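Local coordinates for thiosulfate reductase (Thermus thermophilus, PDB 2VPZ), which probably carries out molybdenum-dependent redox chemistry on sulfur compounds, using two molybdopterin guanine dinucleotides and a [4Fe-4S] cluster, at residues K276-V279 against A280-V284; G104-R107 against G108-K111; G660-E663 against G664-V667; D554-T557 against M558-M561. All blocks are in the same frame, centred on the assembly; numbering follows the deposited sequence.

How the contacts relate
All four are local contacts, each within one continuous piece of chain, and they are spread around the periphery, their centres 31 to 33 Å from the centre of the chain and away from the molybdopterin and iron-sulfur sites. Contacts 1 and 4 each lie on a short helix, contact 2 is a loop between two strands, and contact 3 is a turn leading into a strand. Contacts 1 and 2 both belong to the molybdopterin oxidoreductase region, yet lie on opposite sides of the chain's centre, 63 Å apart between centres. Contacts 3 and 4 also lie on opposite sides of it, 57 Å apart between centres. Even contacts 2 and 3 stay about 25 Å apart at their nearest atoms.

Contact 1: K276-V279 against A280-V284; sequences KEYV and AKYTV
Glu277, Tyr278 and Val279 each meet the residue four places on, Lys281, Tyr282 and Thr283, in a local contact along the short helix 276-282, which leads into strand 283-284. That strand pairs in parallel with 588-589, Val284 sharing backbone bonds with Gly588 and Ile590. Helical hydrogen bonds set the spacing, among them Lys281 N to Glu277 O at 2.8 Å.

The two tyrosines form a T-shaped pair. The edge of Tyr282 meets the face of Tyr278, with Tyr282 CD1 over the centre of the Tyr278 ring, 3.5 Å above its plane, and the planes inclined at 56°. With CG anti to the backbone N (chi1 -166°), the Tyr278 ring is swung round to lie across its neighbour. A tyrosine suits both places, its ring stacking while its hydroxyl is held elsewhere: Tyr278 OH by Tyr357 O, Tyr282 OH by Glu576. With a serine in place of Tyr278, the edge of Tyr282 would probably lose the face it rests on and Tyr357 O its hydroxyl partner.

On the exposed side, Glu277 and Lys281 lie side by side as a salt bridge of opposite charges one turn apart. Lys281 bends at chi3 and chi4, which brings its NZ to 3.0 Å from Glu277 OE1 on the anti side of the carboxylate. Val279, branched and buried, presses on Thr283 tightly: Val279 CG1 lies 3.1 Å from Thr283 CG2.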
ATOM      1  N   LYS A 276      14.071  28.626 -33.809  1.00 68.64           N
ATOM      2  CA  LYS A 276      14.562  29.613 -34.751  1.00 68.37           C
ATOM      3  C   LYS A 276      14.217  29.375 -36.230  1.00 68.05           C
ATOM      4  O   LYS A 276      13.674  30.255 -36.915  1.00 67.90           O
ATOM      5  CB  LYS A 276      16.076  29.838 -34.535  1.00 68.77           C
ATOM      6  CG  LYS A 276      16.476  30.003 -33.053  1.00 69.73           C
ATOM      7  CD  LYS A 276      17.779  30.776 -32.830  1.00 70.71           C
ATOM      8  CE  LYS A 276      17.549  32.285 -32.658  1.00 71.14           C
ATOM      9  NZ  LYS A 276      18.698  32.960 -31.952  1.00 70.37           N
ATOM     10  N   GLU A 277      14.501  28.177 -36.716  1.00 67.29           N
ATOM     11  CA  GLU A 277      14.187  27.815 -38.100  1.00 66.96           C
ATOM     12  C   GLU A 277      12.707  27.964 -38.425  1.00 65.62           C
ATOM     13  O   GLU A 277      12.325  28.568 -39.432  1.00 65.54           O
ATOM     14  CB  GLU A 277      14.518  26.382 -38.385  1.00 68.82           C
ATOM     15  CG  GLU A 277      15.904  25.915 -38.213  1.00 72.54           C
ATOM     16  CD  GLU A 277      16.081  24.575 -38.897  1.00 75.20           C
ATOM     17  OE1 GLU A 277      15.485  24.426 -39.991  1.00 76.45           O
ATOM     18  OE2 GLU A 277      16.787  23.702 -38.344  1.00 76.41           O
ATOM     19  N   TYR A 278      11.898  27.323 -37.595  1.00 63.55           N
ATOM     20  CA  TYR A 278      10.460  27.307 -37.788  1.00 61.62           C
ATOM     21  C   TYR A 278       9.929  28.742 -37.982  1.00 61.14           C
ATOM     22  O   TYR A 278       9.189  28.995 -38.933  1.00 61.03           O
ATOM     23  CB  TYR A 278       9.702  26.570 -36.646  1.00 59.92           C
ATOM     24  CG  TYR A 278       8.232  26.225 -36.960  1.00 56.79           C
ATOM     25  CD1 TYR A 278       7.839  24.947 -37.413  1.00 56.34           C
ATOM     26  CD2 TYR A 278       7.240  27.192 -36.814  1.00 55.72           C
ATOM     27  CE1 TYR A 278       6.471  24.659 -37.709  1.00 55.63           C
ATOM     28  CE2 TYR A 278       5.890  26.922 -37.105  1.00 54.99           C
ATOM     29  CZ  TYR A 278       5.501  25.658 -37.551  1.00 55.09           C
ATOM     30  OH  TYR A 278       4.168  25.416 -37.816  1.00 53.80           O
ATOM     31  N   VAL A 279      10.317  29.686 -37.134  1.00 61.95           N
ATOM     32  CA  VAL A 279       9.861  31.070 -37.317  1.00 63.35           C
ATOM     33  C   VAL A 279      10.419  31.649 -38.647  1.00 64.14           C
ATOM     34  O   VAL A 279       9.672  32.282 -39.421  1.00 64.17           O
ATOM     35  CB  VAL A 279      10.217  31.992 -36.070  1.00 63.12           C
ATOM     36  CG1 VAL A 279      10.044  33.484 -36.429  1.00 62.28           C
ATOM     37  CG2 VAL A 279       9.306  31.622 -34.864  1.00 62.87           C
ATOM     38  N   ALA A 280      11.697  31.412 -38.932  1.00 64.36           N
ATOM     39  CA  ALA A 280      12.315  31.849 -40.180  1.00 63.97           C
ATOM     40  C   ALA A 280      11.568  31.305 -41.439  1.00 64.42           C
ATOM     41  O   ALA A 280      11.219  32.088 -42.318  1.00 64.49           O
ATOM     42  CB  ALA A 280      13.823  31.415 -40.240  1.00 63.89           C
ATOM     43  N   LYS A 281      11.257  30.014 -41.555  1.00 65.05           N
ATOM     44  CA  LYS A 281      10.555  29.580 -42.762  1.00 65.94           C
ATOM     45  C   LYS A 281       9.001  29.620 -42.886  1.00 66.14           C
ATOM     46  O   LYS A 281       8.481  29.543 -43.997  1.00 66.31           O
ATOM     47  CB  LYS A 281      11.064  28.183 -43.279  1.00 66.54           C
ATOM     48  CG  LYS A 281      11.707  27.247 -42.265  1.00 68.57           C
ATOM     49  CD  LYS A 281      12.474  26.101 -42.952  1.00 69.86           C
ATOM     50  CE  LYS A 281      13.984  26.376 -42.976  1.00 71.03           C
ATOM     51  NZ  LYS A 281      14.520  26.735 -41.614  1.00 72.01           N
ATOM     52  N   TYR A 282       8.257  29.778 -41.790  1.00 66.67           N
ATOM     53  CA  TYR A 282       6.776  29.737 -41.805  1.00 66.70           C
ATOM     54  C   TYR A 282       6.024  30.840 -41.059  1.00 67.66           C
ATOM     55  O   TYR A 282       4.804  30.737 -40.791  1.00 68.84           O
ATOM     56  CB  TYR A 282       6.280  28.424 -41.185  1.00 65.52           C
ATOM     57  CG  TYR A 282       7.028  27.174 -41.592  1.00 64.91           C
ATOM     58  CD1 TYR A 282       7.874  26.480 -40.680  1.00 64.67           C
ATOM     59  CD2 TYR A 282       6.898  26.666 -42.875  1.00 64.43           C
ATOM     60  CE1 TYR A 282       8.557  25.301 -41.084  1.00 64.75           C
ATOM     61  CE2 TYR A 282       7.560  25.516 -43.286  1.00 64.16           C
ATOM     62  CZ  TYR A 282       8.389  24.831 -42.396  1.00 64.58           C
ATOM     63  OH  TYR A 282       9.036  23.685 -42.798  1.00 65.50           O
ATOM     64  N   THR A 283       6.741  31.884 -40.701  1.00 68.36           N
ATOM     65  CA  THR A 283       6.185  32.931 -39.892  1.00 69.55           C
ATOM     66  C   THR A 283       6.380  34.389 -40.395  1.00 70.48           C
ATOM     67  O   THR A 283       7.479  34.761 -40.792  1.00 70.51           O
ATOM     68  CB  THR A 283       6.814  32.725 -38.422  1.00 69.23           C
ATOM     69  OG1 THR A 283       5.858  32.150 -37.543  1.00 69.86           O
ATOM     70  CG2 THR A 283       7.384  34.025 -37.877  1.00 68.28           C
ATOM     71  N   VAL A 284       5.307  35.172 -40.484  1.00 71.99           N
ATOM     72  CA  VAL A 284       5.400  36.601 -40.883  1.00 73.11           C
ATOM     73  C   VAL A 284       5.287  37.466 -39.595  1.00 74.24           C
ATOM     74  O   VAL A 284       4.644  37.055 -38.635  1.00 74.32           O
ATOM     75  CB  VAL A 284       4.277  37.135 -41.888  1.00 73.41           C
ATOM     76  CG1 VAL A 284       4.547  38.638 -42.219  1.00 73.62           C
ATOM     77  CG2 VAL A 284       4.244  36.325 -43.185  1.00 73.41           C
TER

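Contact 2: G104-R107 against G108-K111; sequences GSQR and GEGK
One water joins Ser105 to Glu109 and Lys111 inside the loop between strands 99-101 and 112-114. It can donate to Ser105 OG at 3.2 Å, lies 2.8 Å from Glu109 O, to which it can also donate, and weakly accepts from Lys111 N, so it ties the two arms of the loop together. Ser105 suits this place because a small hydroxyl can serve two partners: OG can take a proton from the water and also bonds to Val102 O. Its first torsion (chi1 69°) sets OG between the backbone N and the carbonyl carbon, facing Lys111 CB.

Gly108 makes the bend with phi 126° and psi -57°, where a side chain would run into Arg107 O. Beyond it the Glu109 chain, fully extended with CG anti to the backbone N, reaches back across the loop. Its OE1 receives a weak bond from Gln106 N at 3.4 Å, while its OE2 is less surely placed. Arg107 turns out of the loop instead, its guanidinium bound to Asp477 and to the carbonyls of Leu456 and Leu459, a set of acceptors that an arginine's several N-H groups can serve together. At the base of the glutamate, Glu109 CB rests 3.3 Å from Gln106 O.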
ATOM      1  N   GLY A 104     -56.145  33.115 -28.191  1.00 59.11           N
ATOM      2  CA  GLY A 104     -56.501  33.952 -27.059  1.00 58.22           C
ATOM      3  C   GLY A 104     -55.691  33.686 -25.801  1.00 57.73           C
ATOM      4  O   GLY A 104     -55.722  34.481 -24.856  1.00 57.69           O
ATOM      5  N   SER A 105     -54.972  32.562 -25.734  1.00 57.91           N
ATOM      6  CA  SER A 105     -54.122  32.254 -24.576  1.00 57.47           C
ATOM      7  C   SER A 105     -52.696  32.811 -24.811  1.00 57.31           C
ATOM      8  O   SER A 105     -52.150  32.711 -25.914  1.00 57.17           O
ATOM      9  CB  SER A 105     -54.030  30.743 -24.302  1.00 56.91           C
ATOM     10  OG  SER A 105     -53.304  30.093 -25.311  1.00 58.03           O
ATOM     11  N   GLN A 106     -52.129  33.412 -23.765  1.00 57.48           N
ATOM     12  CA  GLN A 106     -50.778  34.012 -23.719  1.00 58.27           C
ATOM     13  C   GLN A 106     -49.649  32.975 -23.938  1.00 58.09           C
ATOM     14  O   GLN A 106     -49.795  31.805 -23.543  1.00 58.18           O
ATOM     15  CB  GLN A 106     -50.565  34.657 -22.336  1.00 58.95           C
ATOM     16  CG  GLN A 106     -50.490  36.210 -22.191  1.00 60.06           C
ATOM     17  CD  GLN A 106     -51.459  37.005 -23.079  1.00 61.12           C
ATOM     18  OE1 GLN A 106     -52.674  36.748 -23.115  1.00 62.22           O
ATOM     19  NE2 GLN A 106     -50.920  38.001 -23.778  1.00 61.76           N
ATOM     20  N   ARG A 107     -48.538  33.390 -24.555  1.00 57.32           N
ATOM     21  CA  ARG A 107     -47.347  32.526 -24.715  1.00 57.14           C
ATOM     22  C   ARG A 107     -46.724  32.435 -23.285  1.00 58.13           C
ATOM     23  O   ARG A 107     -46.376  33.461 -22.689  1.00 57.79           O
ATOM     24  CB  ARG A 107     -46.301  33.154 -25.664  1.00 55.19           C
ATOM     25  CG  ARG A 107     -46.347  32.739 -27.128  1.00 53.73           C
ATOM     26  CD  ARG A 107     -45.601  33.756 -27.996  1.00 51.63           C
ATOM     27  NE  ARG A 107     -46.089  33.796 -29.367  1.00 51.59           N
ATOM     28  CZ  ARG A 107     -45.912  34.790 -30.240  1.00 51.18           C
ATOM     29  NH1 ARG A 107     -45.232  35.867 -29.877  1.00 50.12           N
ATOM     30  NH2 ARG A 107     -46.420  34.714 -31.465  1.00 50.46           N
ATOM     31  N   GLY A 108     -46.575  31.228 -22.729  1.00 58.43           N
ATOM     32  CA  GLY A 108     -46.049  31.065 -21.380  1.00 59.27           C
ATOM     33  C   GLY A 108     -47.065  30.242 -20.610  1.00 59.18           C
ATOM     34  O   GLY A 108     -46.777  29.184 -20.032  1.00 59.47           O
ATOM     35  N   GLU A 109     -48.284  30.783 -20.584  1.00 59.53           N
ATOM     36  CA  GLU A 109     -49.486  30.095 -20.044  1.00 59.78           C
ATOM     37  C   GLU A 109     -49.304  28.781 -20.894  1.00 59.32           C
ATOM     38  O   GLU A 109     -48.838  28.881 -22.019  1.00 60.74           O
ATOM     39  CB  GLU A 109     -50.696  30.914 -20.511  1.00 60.54           C
ATOM     40  CG  GLU A 109     -52.098  30.545 -20.039  1.00 63.31           C
ATOM     41  CD  GLU A 109     -53.111  31.606 -20.488  1.00 64.72           C
ATOM     42  OE1 GLU A 109     -52.713  32.797 -20.511  1.00 65.67           O
ATOM     43  OE2 GLU A 109     -54.261  31.264 -20.820  1.00 65.32           O
ATOM     44  N   GLY A 110     -49.661  27.590 -20.430  1.00 58.03           N
ATOM     45  CA  GLY A 110     -49.428  26.406 -21.257  1.00 57.05           C
ATOM     46  C   GLY A 110     -50.571  25.691 -21.977  1.00 56.84           C
ATOM     47  O   GLY A 110     -50.627  24.458 -21.986  1.00 56.42           O
ATOM     48  N   LYS A 111     -51.469  26.470 -22.594  1.00 56.87           N
ATOM     49  CA  LYS A 111     -52.675  25.967 -23.324  1.00 56.16           C
ATOM     50  C   LYS A 111     -52.495  25.583 -24.816  1.00 55.17           C
ATOM     51  O   LYS A 111     -52.254  26.453 -25.645  1.00 55.25           O
ATOM     52  CB  LYS A 111     -53.839  26.987 -23.194  1.00 57.75           C
ATOM     53  CG  LYS A 111     -54.909  26.655 -22.140  1.00 59.16           C
ATOM     54  CD  LYS A 111     -54.693  27.402 -20.826  1.00 60.15           C
ATOM     55  CE  LYS A 111     -55.487  28.705 -20.811  1.00 61.03           C
ATOM     56  NZ  LYS A 111     -55.854  29.140 -19.423  1.00 61.77           N
TER
HETATM   57  O   HOH W   1     -50.496  29.015 -24.230  1.00 34.13           O

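Contact 3: G660-E663 against G664-V667; sequences GLKE and GDYV
Leu661 reaches forward to Val667, its CD2 lying 3.8 Å from Val667 CG2, the two side chains crossing at about a right angle. Both are buried and touch Leu741 of strand 738-744, which suits their apolar branches. Leu661 CA also passes 3.5 Å from Asp665 OD2.

Lys662 comes next and is joined to Asp665 twice. Lys662 N donates to Asp665 OD2 at 3.0 Å along a nearly straight N-H line, but comes from above the carboxylate plane, 69° out of it. In return Asp665 N donates to Lys662 O at 3.2 Å, again from above the carbonyl plane. Aspartate suits this position because its short arm, with CG anti to the carbonyl carbon (chi1 -66°), turns back over the loop just far enough to meet that backbone N-H. The lysine's own ammonium takes no part in the grip: its NZ is 6.4 Å from Asp665 OD2. Lys743 makes a long, weak ion pair with the same oxygen.

Glu663 follows, exposed, and packs on a polar side chain of another protein chain. Together with Gly664, which has backbone angles that other residues could also adopt, it forms the two central positions of a type I beta turn from Lys662 to Asp665. This turn feeds strand 666-671 of the mixed sheet in the molybdopterin dinucleotide-binding domain.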
ATOM      1  N   GLY A 660     -22.140  29.574   8.049  1.00 48.54           N
ATOM      2  CA  GLY A 660     -22.329  28.499   9.023  1.00 48.07           C
ATOM      3  C   GLY A 660     -22.842  27.280   8.288  1.00 48.79           C
ATOM      4  O   GLY A 660     -23.891  26.708   8.620  1.00 49.27           O
ATOM      5  N   LEU A 661     -22.092  26.855   7.279  1.00 47.66           N
ATOM      6  CA  LEU A 661     -22.503  25.761   6.388  1.00 48.11           C
ATOM      7  C   LEU A 661     -21.777  24.432   6.497  1.00 49.34           C
ATOM      8  O   LEU A 661     -20.559  24.397   6.557  1.00 50.60           O
ATOM      9  CB  LEU A 661     -22.422  26.278   4.926  1.00 47.16           C
ATOM     10  CG  LEU A 661     -23.086  27.633   4.594  1.00 46.53           C
ATOM     11  CD1 LEU A 661     -22.592  28.204   3.236  1.00 44.41           C
ATOM     12  CD2 LEU A 661     -24.622  27.474   4.616  1.00 45.27           C
ATOM     13  N   LYS A 662     -22.485  23.315   6.523  1.00 50.83           N
ATOM     14  CA  LYS A 662     -21.783  22.047   6.566  1.00 53.44           C
ATOM     15  C   LYS A 662     -22.157  21.080   5.451  1.00 54.25           C
ATOM     16  O   LYS A 662     -22.954  21.403   4.556  1.00 54.15           O
ATOM     17  CB  LYS A 662     -21.805  21.398   7.954  1.00 55.65           C
ATOM     18  CG  LYS A 662     -23.104  21.533   8.751  1.00 59.18           C
ATOM     19  CD  LYS A 662     -22.838  21.779  10.247  1.00 62.05           C
ATOM     20  CE  LYS A 662     -22.216  23.172  10.490  1.00 65.10           C
ATOM     21  NZ  LYS A 662     -21.635  23.343  11.870  1.00 66.69           N
ATOM     22  N   GLU A 663     -21.612  19.879   5.527  1.00 55.16           N
ATOM     23  CA  GLU A 663     -21.815  18.861   4.527  1.00 55.02           C
ATOM     24  C   GLU A 663     -23.176  18.632   3.857  1.00 53.76           C
ATOM     25  O   GLU A 663     -23.292  18.677   2.624  1.00 56.32           O
ATOM     26  CB  GLU A 663     -21.237  17.533   5.004  1.00 57.62           C
ATOM     27  CG  GLU A 663     -20.239  16.934   4.040  1.00 63.28           C
ATOM     28  CD  GLU A 663     -18.914  16.584   4.716  1.00 67.11           C
ATOM     29  OE1 GLU A 663     -18.972  15.958   5.804  1.00 68.03           O
ATOM     30  OE2 GLU A 663     -17.848  16.931   4.159  1.00 68.32           O
ATOM     31  N   GLY A 664     -24.222  18.406   4.621  1.00 50.92           N
ATOM     32  CA  GLY A 664     -25.512  18.179   3.977  1.00 46.96           C
ATOM     33  C   GLY A 664     -26.453  19.362   3.823  1.00 43.54           C
ATOM     34  O   GLY A 664     -27.613  19.182   3.502  1.00 44.14           O
ATOM     35  N   ASP A 665     -25.966  20.573   4.049  1.00 41.53           N
ATOM     36  CA  ASP A 665     -26.813  21.765   3.924  1.00 39.95           C
ATOM     37  C   ASP A 665     -27.203  22.141   2.504  1.00 38.67           C
ATOM     38  O   ASP A 665     -26.573  21.724   1.534  1.00 38.68           O
ATOM     39  CB  ASP A 665     -26.163  22.994   4.582  1.00 42.28           C
ATOM     40  CG  ASP A 665     -26.022  22.890   6.095  1.00 44.00           C
ATOM     41  OD1 ASP A 665     -26.531  21.903   6.668  1.00 44.74           O
ATOM     42  OD2 ASP A 665     -25.405  23.808   6.695  1.00 44.42           O
ATOM     43  N   TYR A 666     -28.254  22.952   2.398  1.00 37.36           N
ATOM     44  CA  TYR A 666     -28.753  23.473   1.132  1.00 36.80           C
ATOM     45  C   TYR A 666     -28.614  24.972   1.197  1.00 36.77           C
ATOM     46  O   TYR A 666     -28.479  25.561   2.273  1.00 36.64           O
ATOM     47  CB  TYR A 666     -30.168  23.025   0.843  1.00 35.84           C
ATOM     48  CG  TYR A 666     -30.147  21.640   0.253  1.00 35.79           C
ATOM     49  CD1 TYR A 666     -29.903  20.529   1.057  1.00 34.61           C
ATOM     50  CD2 TYR A 666     -30.287  21.451  -1.130  1.00 35.98           C
ATOM     51  CE1 TYR A 666     -29.791  19.260   0.519  1.00 35.66           C
ATOM     52  CE2 TYR A 666     -30.178  20.185  -1.696  1.00 36.52           C
ATOM     53  CZ  TYR A 666     -29.929  19.086  -0.862  1.00 37.20           C
ATOM     54  OH  TYR A 666     -29.813  17.829  -1.417  1.00 37.68           O
ATOM     55  N   VAL A 667     -28.668  25.592   0.028  1.00 35.91           N
ATOM     56  CA  VAL A 667     -28.459  27.038  -0.037  1.00 34.46           C
ATOM     57  C   VAL A 667     -29.128  27.622  -1.291  1.00 35.68           C
ATOM     58  O   VAL A 667     -29.375  26.884  -2.256  1.00 36.64           O
ATOM     59  CB  VAL A 667     -26.887  27.257  -0.142  1.00 33.78           C
ATOM     60  CG1 VAL A 667     -26.570  28.202  -1.296  1.00 32.09           C
ATOM     61  CG2 VAL A 667     -26.287  27.759   1.187  1.00 31.64           C
TER

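Contact 4: D554-T557 against M558-M561; sequences DLET and MKGM
Lys559 lays its aliphatic chain over the first turn of helix 555-560, its CG 3.0 Å from Leu555 O and its CE 3.3 Å from Glu556 OE2. The ammonium then forms a long salt bridge, Lys559 NZ to Glu556 OE2 at 3.5 Å, and also bonds to Tyr489 OH. A lysine suits the spot because its bent chain can cross the helix surface and still bring its ammonium to the Glu556 carboxylate and the Tyr489 hydroxyl. If an alanine stood here, Glu556 would probably be left without its counter-charge and Tyr489 without its ammonium partner.

Asp554 sits at the N-cap, although its carboxylate makes no capping bond. Its OD2 is instead met by Thr557 OG1 at 3.0 Å, from 38° above the carboxylate plane, Thr557 having its hydroxyl beside the backbone N (chi1 -44°). Asp554 O begins the helical bonding by accepting from Met558 N at 3.2 Å. The buried Leu555 and Met558 pack on helix 540-551, Leu555 on Glu541 and Met558 on Leu548, apolar surface that suits a buried helix face.

The helix finishes at Gly560, and Met561 is the first residue to leave helical angles. Its backbone N bonds weakly to Thr557 O, and Met561 CG lies 3.5 Å from that same oxygen.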
ATOM      1  N   ASP A 554     -23.287   2.823 -53.457  1.00 63.58           N
ATOM      2  CA  ASP A 554     -24.748   2.971 -53.315  1.00 63.35           C
ATOM      3  C   ASP A 554     -25.185   2.793 -51.818  1.00 62.89           C
ATOM      4  O   ASP A 554     -24.359   2.459 -50.968  1.00 61.65           O
ATOM      5  CB  ASP A 554     -25.469   1.951 -54.192  1.00 64.21           C
ATOM      6  CG  ASP A 554     -24.932   0.548 -54.037  1.00 65.88           C
ATOM      7  OD1 ASP A 554     -25.728  -0.417 -54.057  1.00 67.26           O
ATOM      8  OD2 ASP A 554     -23.702   0.435 -53.878  1.00 67.32           O
ATOM      9  N   LEU A 555     -26.472   3.002 -51.529  1.00 62.99           N
ATOM     10  CA  LEU A 555     -27.025   2.947 -50.174  1.00 62.60           C
ATOM     11  C   LEU A 555     -26.795   1.654 -49.373  1.00 63.20           C
ATOM     12  O   LEU A 555     -26.345   1.660 -48.220  1.00 63.86           O
ATOM     13  CB  LEU A 555     -28.528   3.316 -50.140  1.00 62.19           C
ATOM     14  CG  LEU A 555     -28.885   4.540 -49.266  1.00 62.38           C
ATOM     15  CD1 LEU A 555     -30.387   4.545 -48.890  1.00 61.76           C
ATOM     16  CD2 LEU A 555     -28.012   4.539 -47.988  1.00 62.08           C
ATOM     17  N   GLU A 556     -27.095   0.523 -49.989  1.00 63.42           N
ATOM     18  CA  GLU A 556     -26.882  -0.732 -49.320  1.00 63.31           C
ATOM     19  C   GLU A 556     -25.393  -0.969 -48.900  1.00 62.12           C
ATOM     20  O   GLU A 556     -25.141  -1.500 -47.811  1.00 62.89           O
ATOM     21  CB  GLU A 556     -27.449  -1.878 -50.187  1.00 65.79           C
ATOM     22  CG  GLU A 556     -29.011  -1.903 -50.300  1.00 69.17           C
ATOM     23  CD  GLU A 556     -29.719  -2.146 -48.949  1.00 71.36           C
ATOM     24  OE1 GLU A 556     -29.401  -3.167 -48.284  1.00 71.83           O
ATOM     25  OE2 GLU A 556     -30.586  -1.324 -48.553  1.00 71.56           O
ATOM     26  N   THR A 557     -24.405  -0.553 -49.700  1.00 61.09           N
ATOM     27  CA  THR A 557     -22.971  -0.750 -49.365  1.00 60.24           C
ATOM     28  C   THR A 557     -22.495   0.233 -48.272  1.00 58.54           C
ATOM     29  O   THR A 557     -21.667  -0.082 -47.405  1.00 59.50           O
ATOM     30  CB  THR A 557     -22.007  -0.645 -50.636  1.00 61.01           C
ATOM     31  OG1 THR A 557     -22.574  -1.363 -51.735  1.00 63.45           O
ATOM     32  CG2 THR A 557     -20.592  -1.233 -50.310  1.00 60.82           C
ATOM     33  N   MET A 558     -23.051   1.440 -48.287  1.00 56.41           N
ATOM     34  CA  MET A 558     -22.718   2.392 -47.259  1.00 55.28           C
ATOM     35  C   MET A 558     -23.197   1.815 -45.886  1.00 54.62           C
ATOM     36  O   MET A 558     -22.485   1.943 -44.881  1.00 54.07           O
ATOM     37  CB  MET A 558     -23.354   3.757 -47.520  1.00 55.66           C
ATOM     38  CG  MET A 558     -22.443   4.964 -47.202  1.00 56.36           C
ATOM     39  SD  MET A 558     -21.165   4.618 -45.960  1.00 58.62           S
ATOM     40  CE  MET A 558     -19.791   4.056 -47.005  1.00 58.22           C
ATOM     41  N   LYS A 559     -24.374   1.176 -45.837  1.00 53.50           N
ATOM     42  CA  LYS A 559     -24.930   0.594 -44.604  1.00 53.54           C
ATOM     43  C   LYS A 559     -24.023  -0.538 -44.094  1.00 54.52           C
ATOM     44  O   LYS A 559     -23.902  -0.783 -42.878  1.00 54.80           O
ATOM     45  CB  LYS A 559     -26.373   0.077 -44.812  1.00 51.21           C
ATOM     46  CG  LYS A 559     -27.325   1.094 -45.447  1.00 50.07           C
ATOM     47  CD  LYS A 559     -28.763   1.023 -44.917  1.00 50.02           C
ATOM     48  CE  LYS A 559     -29.709   0.281 -45.860  1.00 50.60           C
ATOM     49  NZ  LYS A 559     -31.124   0.806 -45.841  1.00 50.83           N
ATOM     50  N   GLY A 560     -23.363  -1.199 -45.040  1.00 55.68           N
ATOM     51  CA  GLY A 560     -22.405  -2.251 -44.756  1.00 56.29           C
ATOM     52  C   GLY A 560     -21.152  -1.857 -43.955  1.00 57.90           C
ATOM     53  O   GLY A 560     -20.800  -2.575 -43.017  1.00 59.42           O
ATOM     54  N   MET A 561     -20.480  -0.740 -44.291  1.00 59.43           N
ATOM     55  CA  MET A 561     -19.257  -0.191 -43.607  1.00 60.35           C
ATOM     56  C   MET A 561     -19.490   1.228 -42.959  1.00 60.58           C
ATOM     57  O   MET A 561     -18.719   2.173 -43.226  1.00 61.96           O
ATOM     58  CB  MET A 561     -18.069  -0.114 -44.602  1.00 61.27           C
ATOM     59  CG  MET A 561     -18.471  -0.193 -46.086  1.00 62.36           C
ATOM     60  SD  MET A 561     -18.508   1.386 -46.981  1.00 64.09           S
ATOM     61  CE  MET A 561     -16.810   1.997 -46.703  1.00 61.45           C
TER